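Side-chain contacts in ribose transcriptional regulator (Enterococcus faecium DO, PDB 4RK1), which binds ribose in its sugar-binding domain and, as a LacI-family regulator, probably represses transcription by binding DNA: residues T24-R27 / G28-I32; Y55-E58 / L59-G63; V74-D77 / A78-N82; P136-N139 / V140-R143; E145-K148 / S149-V153. All coordinates share one frame; numbering follows the deposited sequence. Where two conformers were deposited one is given.

Interaction 1 of 5, residues T24-R27 / G28-I32; sequences TLMR and GIEDI
Gly28 sits one helical turn beyond Thr24, and its N-H bonds to Thr24 O at 3.1 Å, the first of four i to i+4 bonds running through this part of helix 20-33. Ile29 comes next. Its N-H donates to Leu25 O at 3.0 Å, while its CG1, swung beside its own backbone N (chi1 -69°), lies 3.5 Å from that same Leu25 O. The branch ends at CD1, which meets Leu25 CG at 4.1 Å as the two apolar chains slant across each other. Glu30 gives the straightest backbone bond, N to Met26 O at 2.8 Å with an N-H...O angle of 172°. Its side chain has two conformers; in one its CG nears the selenomethionine SE of Met26, a contact doubtful as a fixed one. Asp31 closes the series by bonding through N to Arg27 O, its CB also resting on that oxygen; its carboxylate turns instead to Gln244. Around this stretch, Met26 and Ile29 pack on strands 9-14 and 39-44, which the helix links as a beta-alpha-beta unit. Leu25, Ile29 and Ile32 meet helix 239-255, whereas Arg27 and Glu30 face Thr18 and Asn44 of the second subunit.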
# COMPACT_ATOMS: atom_id res chain seq x y z
N THR B 24 -6.48 -1.56 -1.75
CA THR B 24 -7.48 -1.30 -2.78
C THR B 24 -8.80 -2.02 -2.47
O THR B 24 -9.86 -1.48 -2.73
CB THR B 24 -6.96 -1.67 -4.18
OG1 THR B 24 -5.86 -0.81 -4.49
CG2 THR B 24 -8.04 -1.50 -5.23
N LEU B 25 -8.71 -3.24 -1.93
CA LEU B 25 -9.90 -3.96 -1.48
C LEU B 25 -10.67 -3.13 -0.47
O LEU B 25 -11.88 -2.95 -0.58
CB LEU B 25 -9.50 -5.28 -0.82
CG LEU B 25 -10.66 -6.13 -0.29
CD1 LEU B 25 -11.30 -6.89 -1.45
CD2 LEU B 25 -10.15 -7.10 0.76
N MSE B 26 -9.94 -2.61 0.51
CA MSE B 26 -10.52 -1.73 1.52
C MSE B 26 -11.20 -0.53 0.94
O MSE B 26 -12.29 -0.17 1.37
CB MSE B 26 -9.43 -1.24 2.46
CG MSE B 26 -9.64 -1.89 3.79
SE MSE B 26 -11.07 -0.86 4.66
CE MSE B 26 -9.71 0.47 5.26
N ARG B 27 -10.57 0.11 -0.03
CA ARG B 27 -11.20 1.26 -0.71
C ARG B 27 -12.53 0.88 -1.37
O ARG B 27 -13.47 1.67 -1.34
CB ARG B 27 -10.26 1.87 -1.76
CG ARG B 27 -9.42 3.04 -1.25
CD ARG B 27 -8.70 3.77 -2.37
NE ARG B 27 -9.60 4.32 -3.39
CZ ARG B 27 -9.75 3.85 -4.64
NH1 ARG B 27 -10.60 4.44 -5.46
NH2 ARG B 27 -9.05 2.80 -5.08
N GLY B 28 -12.61 -0.31 -1.96
CA GLY B 28 -13.86 -0.76 -2.57
C GLY B 28 -14.95 -0.99 -1.52
O GLY B 28 -16.10 -0.63 -1.73
N ILE B 29 -14.56 -1.58 -0.40
CA ILE B 29 -15.47 -1.77 0.74
C ILE B 29 -15.98 -0.42 1.25
O ILE B 29 -17.19 -0.22 1.35
CB ILE B 29 -14.78 -2.53 1.88
CG1 ILE B 29 -14.53 -3.99 1.46
CG2 ILE B 29 -15.61 -2.49 3.15
CD1 ILE B 29 -13.52 -4.72 2.33
N GLU B 30 -15.05 0.50 1.52
CA GLU B 30 -15.39 1.84 2.03
C GLU B 30 -16.32 2.59 1.10
O GLU B 30 -17.22 3.30 1.55
CB GLU B 30 -14.13 2.68 2.22
CG GLU B 30 -13.26 2.26 3.38
CD GLU B 30 -11.93 2.97 3.40
OE1 GLU B 30 -11.56 3.59 2.37
OE2 GLU B 30 -11.24 2.91 4.43
N ASP B 31 -16.10 2.43 -0.21
CA ASP B 31 -16.91 3.06 -1.24
C ASP B 31 -18.40 2.76 -1.06
O ASP B 31 -19.24 3.62 -1.26
CB ASP B 31 -16.47 2.59 -2.62
CG ASP B 31 -17.26 3.23 -3.75
OD1 ASP B 31 -17.08 4.43 -4.00
OD2 ASP B 31 -18.05 2.52 -4.40
N ILE B 32 -18.71 1.52 -0.69
CA ILE B 32 -20.08 1.11 -0.49
C ILE B 32 -20.58 1.47 0.91
O ILE B 32 -21.67 1.99 1.07
CB ILE B 32 -20.22 -0.41 -0.72
CG1 ILE B 32 -19.84 -0.77 -2.17
CG2 ILE B 32 -21.61 -0.90 -0.35
CD1 ILE B 32 -20.62 -0.05 -3.25

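Interaction 2 of 5, residues Y55-E58 / L59-G63; sequences YLAE and LTRRG
The Arg61 guanidinium lies with one face over Ala57 O, which is 3.9 Å from its plane and beneath its centre; Glu58 N is on the same face, nearer the rim. At its edge, Arg61 NH2 meets Glu58 OE1 at 3.0 Å, close to the guanidinium plane and on the anti side of the carboxylate. The Arg62 guanidinium uses an edge too: its NH2 bonds to Glu58 OE2 at 2.8 Å, but comes from above the carboxylate plane. Glu58 gives one oxygen to each arginine, forming a salt-bridge network; its carboxylate plane is 63° from the Arg61 guanidinium and 34° from that of Arg62. The bend at chi2 (60°) turns the carboxylate toward the C-terminal end of the helix, within reach of both. On the buried side, Leu56 O accepts twice from opposite faces, from Thr60 N at 2.7 Å and Thr60 OG1 at 2.6 Å. Gly63, with positive phi, ends the helix in a Schellman motif. Helix 55-61 lays Leu56 and Thr60 against helix 76-84, and Leu59 on strands 39-44 and 66-69. At its other flank, Thr9 OG1 of the second subunit also bonds Glu58 OE2, and Arg62 NE donates to Arg62 O of that subunit.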
# COMPACT_ATOMS: atom_id res chain seq x y z
N TYR B 55 -8.33 -10.67 17.93
CA TYR B 55 -8.95 -9.58 17.17
C TYR B 55 -10.47 -9.61 17.29
O TYR B 55 -11.09 -8.64 17.70
CB TYR B 55 -8.56 -9.65 15.68
CG TYR B 55 -7.10 -9.33 15.43
CD1 TYR B 55 -6.68 -8.02 15.23
CD2 TYR B 55 -6.14 -10.35 15.38
CE1 TYR B 55 -5.35 -7.72 14.99
CE2 TYR B 55 -4.81 -10.06 15.14
CZ TYR B 55 -4.42 -8.75 14.95
OH TYR B 55 -3.09 -8.46 14.72
N LEU B 56 -11.07 -10.75 16.95
CA LEU B 56 -12.53 -10.86 16.92
C LEU B 56 -13.17 -10.63 18.27
O LEU B 56 -14.18 -9.91 18.36
CB LEU B 56 -12.97 -12.23 16.40
CG LEU B 56 -12.82 -12.52 14.91
CD1 LEU B 56 -13.50 -13.85 14.61
CD2 LEU B 56 -13.40 -11.40 14.06
N ALA B 57 -12.60 -11.23 19.31
CA ALA B 57 -13.15 -11.12 20.65
C ALA B 57 -13.17 -9.66 21.09
O ALA B 57 -14.19 -9.15 21.54
CB ALA B 57 -12.35 -11.96 21.64
N GLU B 58 -12.04 -8.98 20.93
CA GLU B 58 -11.95 -7.58 21.31
C GLU B 58 -12.91 -6.73 20.47
O GLU B 58 -13.64 -5.91 21.01
CB GLU B 58 -10.50 -7.09 21.17
CG GLU B 58 -10.28 -5.61 21.45
CD GLU B 58 -10.67 -5.17 22.86
OE1 GLU B 58 -10.71 -6.01 23.79
OE2 GLU B 58 -10.95 -3.97 23.04
N LEU B 59 -12.89 -6.91 19.15
CA LEU B 59 -13.73 -6.09 18.28
C LEU B 59 -15.22 -6.35 18.50
O LEU B 59 -16.03 -5.42 18.46
CB LEU B 59 -13.35 -6.32 16.81
CG LEU B 59 -11.98 -5.76 16.39
CD1 LEU B 59 -11.80 -5.91 14.89
CD2 LEU B 59 -11.83 -4.31 16.80
N THR B 60 -15.58 -7.60 18.76
CA THR B 60 -16.94 -7.96 19.13
C THR B 60 -17.37 -7.25 20.41
O THR B 60 -18.45 -6.67 20.44
CB THR B 60 -17.09 -9.49 19.25
OG1 THR B 60 -16.76 -10.09 18.00
CG2 THR B 60 -18.52 -9.89 19.62
N ARG B 61 -16.51 -7.26 21.43
CA ARG B 61 -16.77 -6.52 22.68
C ARG B 61 -16.93 -5.02 22.43
O ARG B 61 -17.73 -4.38 23.10
CB ARG B 61 -15.66 -6.75 23.71
CG ARG B 61 -15.75 -8.09 24.43
CD ARG B 61 -14.86 -8.11 25.67
NE ARG B 61 -13.45 -8.00 25.31
CZ ARG B 61 -12.62 -9.03 25.11
NH1 ARG B 61 -13.04 -10.29 25.25
NH2 ARG B 61 -11.36 -8.80 24.78
N ARG B 62 -16.21 -4.49 21.46
CA ARG B 62 -16.33 -3.07 21.11
C ARG B 62 -17.63 -2.77 20.32
O ARG B 62 -17.86 -1.64 19.93
CB ARG B 62 -15.11 -2.60 20.30
CG ARG B 62 -13.74 -2.78 20.97
CD ARG B 62 -13.36 -1.67 21.94
NE ARG B 62 -14.30 -1.59 23.05
CZ ARG B 62 -14.34 -2.43 24.09
NH1 ARG B 62 -15.25 -2.25 25.05
NH2 ARG B 62 -13.49 -3.44 24.19
N GLY B 63 -18.47 -3.78 20.08
CA GLY B 63 -19.74 -3.57 19.40
C GLY B 63 -19.65 -3.43 17.89
O GLY B 63 -20.54 -2.87 17.27

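Interaction 3 of 5, residues V74-D77 / A78-N82; sequences VSTD and AINEN
Ile79 folds back over the start of its own helix to touch Val74 and Ser75, and each step of its chain has a partner. CB lies 3.5 Å from Thr76 O. CG1, placed beside the backbone N, comes to 3.4 Å from Ser75 O and 3.7 Å from Val74 CG1. The tip, CD1, stays over the same oxygen and the same methyl, at 3.9 Å from Val74 CG1. The two branched side chains cross at about a right angle, so that Ile79 lies athwart the CG1 branch of Val74 just ahead of the helix.

Ser75 is the N-cap. Its OG stands between the backbone N and the carbonyl carbon (chi1 66°), a setting that carries the oxygen to Ala78 N at 3.0 Å and supplies an acceptor to an N-H in the first turn. The Ala78 methyl rests on that hydroxyl, 3.3 Å from Ser75 OG. Ser75 O meanwhile takes Ile79 N, and Thr76 O and Asp77 O carry the regular helical pattern on to Asn80 and Glu81. Asn80 and Thr76 run side by side in the same direction; Thr76 OG1 bonds Glu99. Further along, Ala78 O accepts twice, from Asn82 N and from Asn82 ND2 at 2.9 Å, Asn82 ND2 meeting a lone pair of Ala78 O in the carbonyl plane.

Helix 76-84 joins strands 66-69 and 90-93 as a beta-alpha-beta crossover. Val74 and Ile79 both press on Leu56 of helix 55-61, Asn82 reaches Ala57 and Thr60 there, and Ile79 also touches the loop residues Lys96 and Glu99.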
# COMPACT_ATOMS: atom_id res chain seq x y z
N VAL B 74 -8.08 -15.98 11.11
CA VAL B 74 -9.29 -15.97 11.93
C VAL B 74 -9.91 -17.36 11.88
O VAL B 74 -10.39 -17.79 10.83
CB VAL B 74 -10.29 -14.92 11.42
CG1 VAL B 74 -11.63 -15.03 12.12
CG2 VAL B 74 -9.71 -13.52 11.60
N SER B 75 -9.91 -18.05 13.02
CA SER B 75 -10.35 -19.44 13.09
C SER B 75 -11.87 -19.59 13.14
O SER B 75 -12.60 -18.66 13.51
CB SER B 75 -9.78 -20.10 14.35
OG SER B 75 -10.33 -19.50 15.51
N THR B 76 -12.33 -20.78 12.78
CA THR B 76 -13.73 -21.17 12.93
C THR B 76 -14.20 -21.00 14.38
O THR B 76 -15.27 -20.45 14.62
CB THR B 76 -13.92 -22.61 12.44
OG1 THR B 76 -13.65 -22.66 11.04
CG2 THR B 76 -15.34 -23.12 12.71
N ASP B 77 -13.39 -21.46 15.33
CA ASP B 77 -13.72 -21.34 16.76
C ASP B 77 -13.92 -19.89 17.17
O ASP B 77 -14.88 -19.56 17.87
CB ASP B 77 -12.64 -21.98 17.64
CG ASP B 77 -12.61 -23.50 17.54
OD1 ASP B 77 -13.62 -24.12 17.14
OD2 ASP B 77 -11.55 -24.09 17.87
N ALA B 78 -13.01 -19.02 16.76
CA ALA B 78 -13.11 -17.60 17.09
C ALA B 78 -14.37 -16.99 16.48
O ALA B 78 -15.01 -16.13 17.09
CB ALA B 78 -11.87 -16.85 16.63
N ILE B 79 -14.73 -17.42 15.27
CA ILE B 79 -15.94 -16.93 14.61
C ILE B 79 -17.19 -17.39 15.37
O ILE B 79 -18.09 -16.60 15.66
CB ILE B 79 -15.99 -17.35 13.13
CG1 ILE B 79 -14.95 -16.54 12.34
CG2 ILE B 79 -17.39 -17.11 12.55
CD1 ILE B 79 -14.69 -17.07 10.95
N ASN B 80 -17.24 -18.68 15.69
CA ASN B 80 -18.36 -19.24 16.46
C ASN B 80 -18.52 -18.57 17.81
O ASN B 80 -19.60 -18.12 18.17
CB ASN B 80 -18.17 -20.73 16.67
CG ASN B 80 -18.35 -21.53 15.40
OD1 ASN B 80 -18.72 -20.99 14.36
ND2 ASN B 80 -18.08 -22.82 15.48
N GLU B 81 -17.42 -18.48 18.55
CA GLU B 81 -17.45 -17.97 19.91
C GLU B 81 -17.85 -16.51 19.98
O GLU B 81 -18.54 -16.09 20.91
CB GLU B 81 -16.08 -18.18 20.58
CG GLU B 81 -15.96 -17.62 21.99
CD GLU B 81 -16.94 -18.25 22.96
OE1 GLU B 81 -17.26 -19.45 22.81
OE2 GLU B 81 -17.41 -17.55 23.88
N ASN B 82 -17.45 -15.72 18.98
CA ASN B 82 -17.65 -14.28 19.04
C ASN B 82 -18.73 -13.78 18.09
O ASN B 82 -19.69 -13.13 18.51
CB ASN B 82 -16.32 -13.59 18.79
CG ASN B 82 -15.29 -13.92 19.87
OD1 ASN B 82 -15.43 -13.49 21.01
ND2 ASN B 82 -14.28 -14.70 19.52

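Interaction 4 of 5, residues P136-N139 / V140-R143; sequences PPEN and VHAR. With RIB (alpha-D-ribofuranose), chain K.
Asn139 and Arg143, one turn apart, bring their polar ends side by side to the same flank of the ribose, Asn139 at O1 and Arg143 at O2 and O3. The amide of Asn139 gives ND2 to the sugar O1 at 2.8 Å, with a nearly straight N-H...O angle of 164°. With CG between backbone N and carbonyl carbon (chi1 58°), ND2 is turned to the sugar. Arg143 instead stretches straight from CG to NE and brings its guanidinium alongside the sugar edge-on: NH1 and NH2 bond to O3 at 2.9 and 2.8 Å, and NH2 makes a further, weak bond to O2. A water ties the two residues together, accepting from Asn139 ND2 and Arg143 NH2, both at 2.9 Å, and donating to sugar O2. Asp109 forms a salt bridge with Arg143 NE and probably helps to fix the rotation of the guanidinium, while Val140 CG2 lies above one face, near the rim.

The apolar side is built by the prolines. Val140 spreads its methyls between them, CG1 to Pro136 CB at 3.6 Å and CG2 to Pro137 CG at 3.6 Å, the latter pair slanting past each other. Pro137, at the N-cap position, accepts His141 N through its O. The Glu138 carboxylate stands 73° from the His141 ring, whose CD2 is its nearest atom.

This is the start of helix 138-153, which follows strand 128-133 and places its first turn in the ribose pocket. Asn139 and Ala142 lie against Asp109 of helix 109-122; Pro137 and Asn139 also touch the pocket loop of Asp94 and Gln95.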
# COMPACT_ATOMS: atom_id res chain seq x y z
N PRO B 136 1.29 -21.89 0.75
CA PRO B 136 0.36 -20.91 0.20
C PRO B 136 -1.04 -21.04 0.77
O PRO B 136 -1.46 -22.14 1.13
CB PRO B 136 0.35 -21.23 -1.30
CG PRO B 136 0.76 -22.66 -1.38
CD PRO B 136 1.73 -22.86 -0.27
N PRO B 137 -1.78 -19.92 0.87
CA PRO B 137 -3.19 -20.07 1.20
C PRO B 137 -3.95 -20.78 0.08
O PRO B 137 -3.44 -20.89 -1.04
CB PRO B 137 -3.66 -18.62 1.37
CG PRO B 137 -2.73 -17.82 0.54
CD PRO B 137 -1.41 -18.52 0.62
N GLU B 138 -5.16 -21.25 0.37
CA GLU B 138 -5.91 -22.12 -0.55
C GLU B 138 -6.23 -21.44 -1.89
O GLU B 138 -6.22 -22.09 -2.92
CB GLU B 138 -7.20 -22.64 0.13
CG GLU B 138 -8.18 -23.37 -0.79
CD GLU B 138 -7.57 -24.57 -1.51
OE1 GLU B 138 -6.85 -25.35 -0.86
OE2 GLU B 138 -7.82 -24.73 -2.73
N ASN B 139 -6.51 -20.14 -1.88
CA ASN B 139 -6.77 -19.43 -3.12
C ASN B 139 -5.52 -19.39 -4.01
O ASN B 139 -5.61 -19.56 -5.24
CB ASN B 139 -7.33 -18.02 -2.86
CG ASN B 139 -6.42 -17.15 -2.02
OD1 ASN B 139 -5.80 -17.61 -1.06
ND2 ASN B 139 -6.34 -15.86 -2.37
N VAL B 140 -4.37 -19.20 -3.39
CA VAL B 140 -3.11 -19.19 -4.11
C VAL B 140 -2.81 -20.60 -4.62
O VAL B 140 -2.35 -20.76 -5.75
CB VAL B 140 -1.96 -18.65 -3.23
CG1 VAL B 140 -0.60 -18.88 -3.88
CG2 VAL B 140 -2.15 -17.15 -2.98
N HIS B 141 -3.09 -21.60 -3.80
CA HIS B 141 -2.92 -22.99 -4.21
C HIS B 141 -3.75 -23.29 -5.47
O HIS B 141 -3.28 -23.95 -6.38
CB HIS B 141 -3.33 -23.92 -3.08
CG HIS B 141 -3.33 -25.37 -3.45
ND1 HIS B 141 -2.18 -26.07 -3.72
CD2 HIS B 141 -4.35 -26.25 -3.58
CE1 HIS B 141 -2.48 -27.32 -4.02
NE2 HIS B 141 -3.80 -27.46 -3.94
N ALA B 142 -4.97 -22.77 -5.52
CA ALA B 142 -5.83 -22.99 -6.67
C ALA B 142 -5.24 -22.37 -7.94
O ALA B 142 -5.41 -22.93 -9.03
CB ALA B 142 -7.23 -22.46 -6.41
N ARG B 143 -4.55 -21.23 -7.82
CA ARG B 143 -3.85 -20.64 -8.97
C ARG B 143 -2.79 -21.61 -9.49
O ARG B 143 -2.63 -21.79 -10.70
CB ARG B 143 -3.18 -19.31 -8.62
CG ARG B 143 -4.12 -18.26 -8.08
CD ARG B 143 -3.40 -17.02 -7.59
NE ARG B 143 -4.30 -16.20 -6.78
CZ ARG B 143 -3.95 -15.10 -6.12
NH1 ARG B 143 -2.70 -14.66 -6.15
NH2 ARG B 143 -4.87 -14.46 -5.41
O5 RIB K . -1.47 -9.99 -3.69
C5 RIB K . -1.81 -10.56 -2.42
C4 RIB K . -2.42 -11.87 -2.68
O4 RIB K . -2.83 -12.50 -1.45
C3 RIB K . -3.58 -11.46 -3.58
O3 RIB K . -3.36 -12.14 -4.80
C2 RIB K . -4.80 -11.85 -2.78
O2 RIB K . -5.74 -12.60 -3.54
C1 RIB K . -4.26 -12.53 -1.50
O1 RIB K . -4.77 -13.83 -1.31
O HOH W 1 -7.69 -14.96 -4.75

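Interaction 5 of 5, residues E145-K148 / S149-V153; sequences EGFK and SALDV
Phe147 and Leu151 lie a turn apart on helix 138-153, the helix of a beta-alpha-beta unit between strands 128-133 and 161-166 in the periplasmic-binding-protein fold. Backbone hydrogen bonds come first: Ser149 N to Glu145 O, Ala150 N to Gly146 O, Leu151 N to Phe147 O and Asp152 N to Lys148 O, all within 2.9 to 3.2 Å. All four have N-H...O angles above 150°, as in a regular alpha helix.

The apolar contact is lighter. Phe147 CE2 approaches Leu151 CG at 4.3 Å. Phe147 CG is anti to the backbone N (chi1 -171°), and the ring stands out from the helix towards the sheet, where it meets the Phe189 ring with planes about 20° apart and touches Ile128, Leu130 and Leu161. Leu151 joins it on Leu161. On another side Ala150 fits against Tyr114, Met118 and Leu121 of helix 109-122, and Ser149 touches Phe110.

Side-chain carbons also rest on carbonyl oxygens of the preceding turn: Ser149 CB is 3.3 Å from Gly146 O and Ala150 CB 3.4 Å from Phe147 O. The polar contact lies near the end of the helix. Asp152 OD1 and Lys148 O, both acceptors, come within 3.3 Å of each other, and His158 NE2 reaches both through weak hydrogen bonds.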
# COMPACT_ATOMS: atom_id res chain seq x y z
N GLU B 145 -2.68 -24.84 -9.12
CA GLU B 145 -3.35 -25.98 -9.73
C GLU B 145 -3.82 -25.66 -11.15
O GLU B 145 -3.66 -26.47 -12.06
CB GLU B 145 -4.53 -26.44 -8.87
CG GLU B 145 -4.13 -27.04 -7.53
CD GLU B 145 -3.26 -28.27 -7.68
OE1 GLU B 145 -3.67 -29.19 -8.41
OE2 GLU B 145 -2.16 -28.30 -7.07
N GLY B 146 -4.36 -24.47 -11.35
CA GLY B 146 -4.78 -24.05 -12.69
C GLY B 146 -3.60 -23.95 -13.63
O GLY B 146 -3.69 -24.31 -14.82
N PHE B 147 -2.49 -23.45 -13.11
CA PHE B 147 -1.26 -23.37 -13.87
C PHE B 147 -0.77 -24.77 -14.28
O PHE B 147 -0.33 -24.98 -15.42
CB PHE B 147 -0.19 -22.66 -13.06
CG PHE B 147 1.04 -22.34 -13.84
CD1 PHE B 147 1.11 -21.18 -14.58
CD2 PHE B 147 2.13 -23.20 -13.82
CE1 PHE B 147 2.25 -20.86 -15.29
CE2 PHE B 147 3.27 -22.89 -14.54
CZ PHE B 147 3.33 -21.73 -15.28
N LYS B 148 -0.86 -25.72 -13.36
CA LYS B 148 -0.49 -27.11 -13.66
C LYS B 148 -1.41 -27.76 -14.69
O LYS B 148 -0.97 -28.59 -15.48
CB LYS B 148 -0.45 -27.95 -12.39
CG LYS B 148 0.76 -27.66 -11.51
CD LYS B 148 0.64 -28.36 -10.17
CE LYS B 148 1.95 -28.29 -9.40
NZ LYS B 148 1.85 -28.92 -8.06
N SER B 149 -2.68 -27.38 -14.68
CA SER B 149 -3.63 -27.80 -15.71
C SER B 149 -3.19 -27.34 -17.10
O SER B 149 -3.30 -28.10 -18.06
CB SER B 149 -5.03 -27.27 -15.38
OG SER B 149 -6.00 -27.74 -16.29
N ALA B 150 -2.68 -26.12 -17.21
CA ALA B 150 -2.11 -25.63 -18.46
C ALA B 150 -0.89 -26.45 -18.88
O ALA B 150 -0.75 -26.79 -20.05
CB ALA B 150 -1.75 -24.15 -18.36
N LEU B 151 -0.02 -26.78 -17.94
CA LEU B 151 1.12 -27.66 -18.24
C LEU B 151 0.65 -29.01 -18.78
O LEU B 151 1.27 -29.55 -19.70
CB LEU B 151 1.99 -27.88 -17.00
CG LEU B 151 2.71 -26.69 -16.39
CD1 LEU B 151 3.45 -27.14 -15.15
CD2 LEU B 151 3.66 -26.04 -17.39
N ASP B 152 -0.41 -29.56 -18.20
CA ASP B 152 -0.99 -30.82 -18.67
C ASP B 152 -1.44 -30.73 -20.13
O ASP B 152 -1.24 -31.66 -20.90
CB ASP B 152 -2.20 -31.24 -17.83
CG ASP B 152 -1.84 -31.62 -16.41
OD1 ASP B 152 -0.64 -31.84 -16.12
OD2 ASP B 152 -2.77 -31.71 -15.58
N VAL B 153 -2.04 -29.61 -20.51
CA VAL B 153 -2.43 -29.42 -21.90
C VAL B 153 -1.21 -29.53 -22.82
O VAL B 153 -1.29 -30.12 -23.90
CB VAL B 153 -3.17 -28.09 -22.10
CG1 VAL B 153 -3.35 -27.77 -23.58
CG2 VAL B 153 -4.51 -28.12 -21.38

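How the interactions relate
All five are local contacts in or at the ends of helices of the two-lobed sugar-binding fold. Interactions 2 and 3 touch directly, Leu56 CD1 meeting Val74 CG1 at 3.3 Å, so neighbouring helices of one lobe share an apolar face. Interactions 4 and 5 divide helix 138-153: its start combines a proline-valine contact with polar groups turned to ribose, its later turns pack on sheet and helix. Interactions 1 and 2 both reach the second subunit, though only interaction 2 holds salt bridges between its segments. Interaction 2 is the one largely buried contact; the others are partly buried, and interaction 3 has the most exposed residues. Interactions 1 and 5 are mainly backbone bonds with modest apolar contacts.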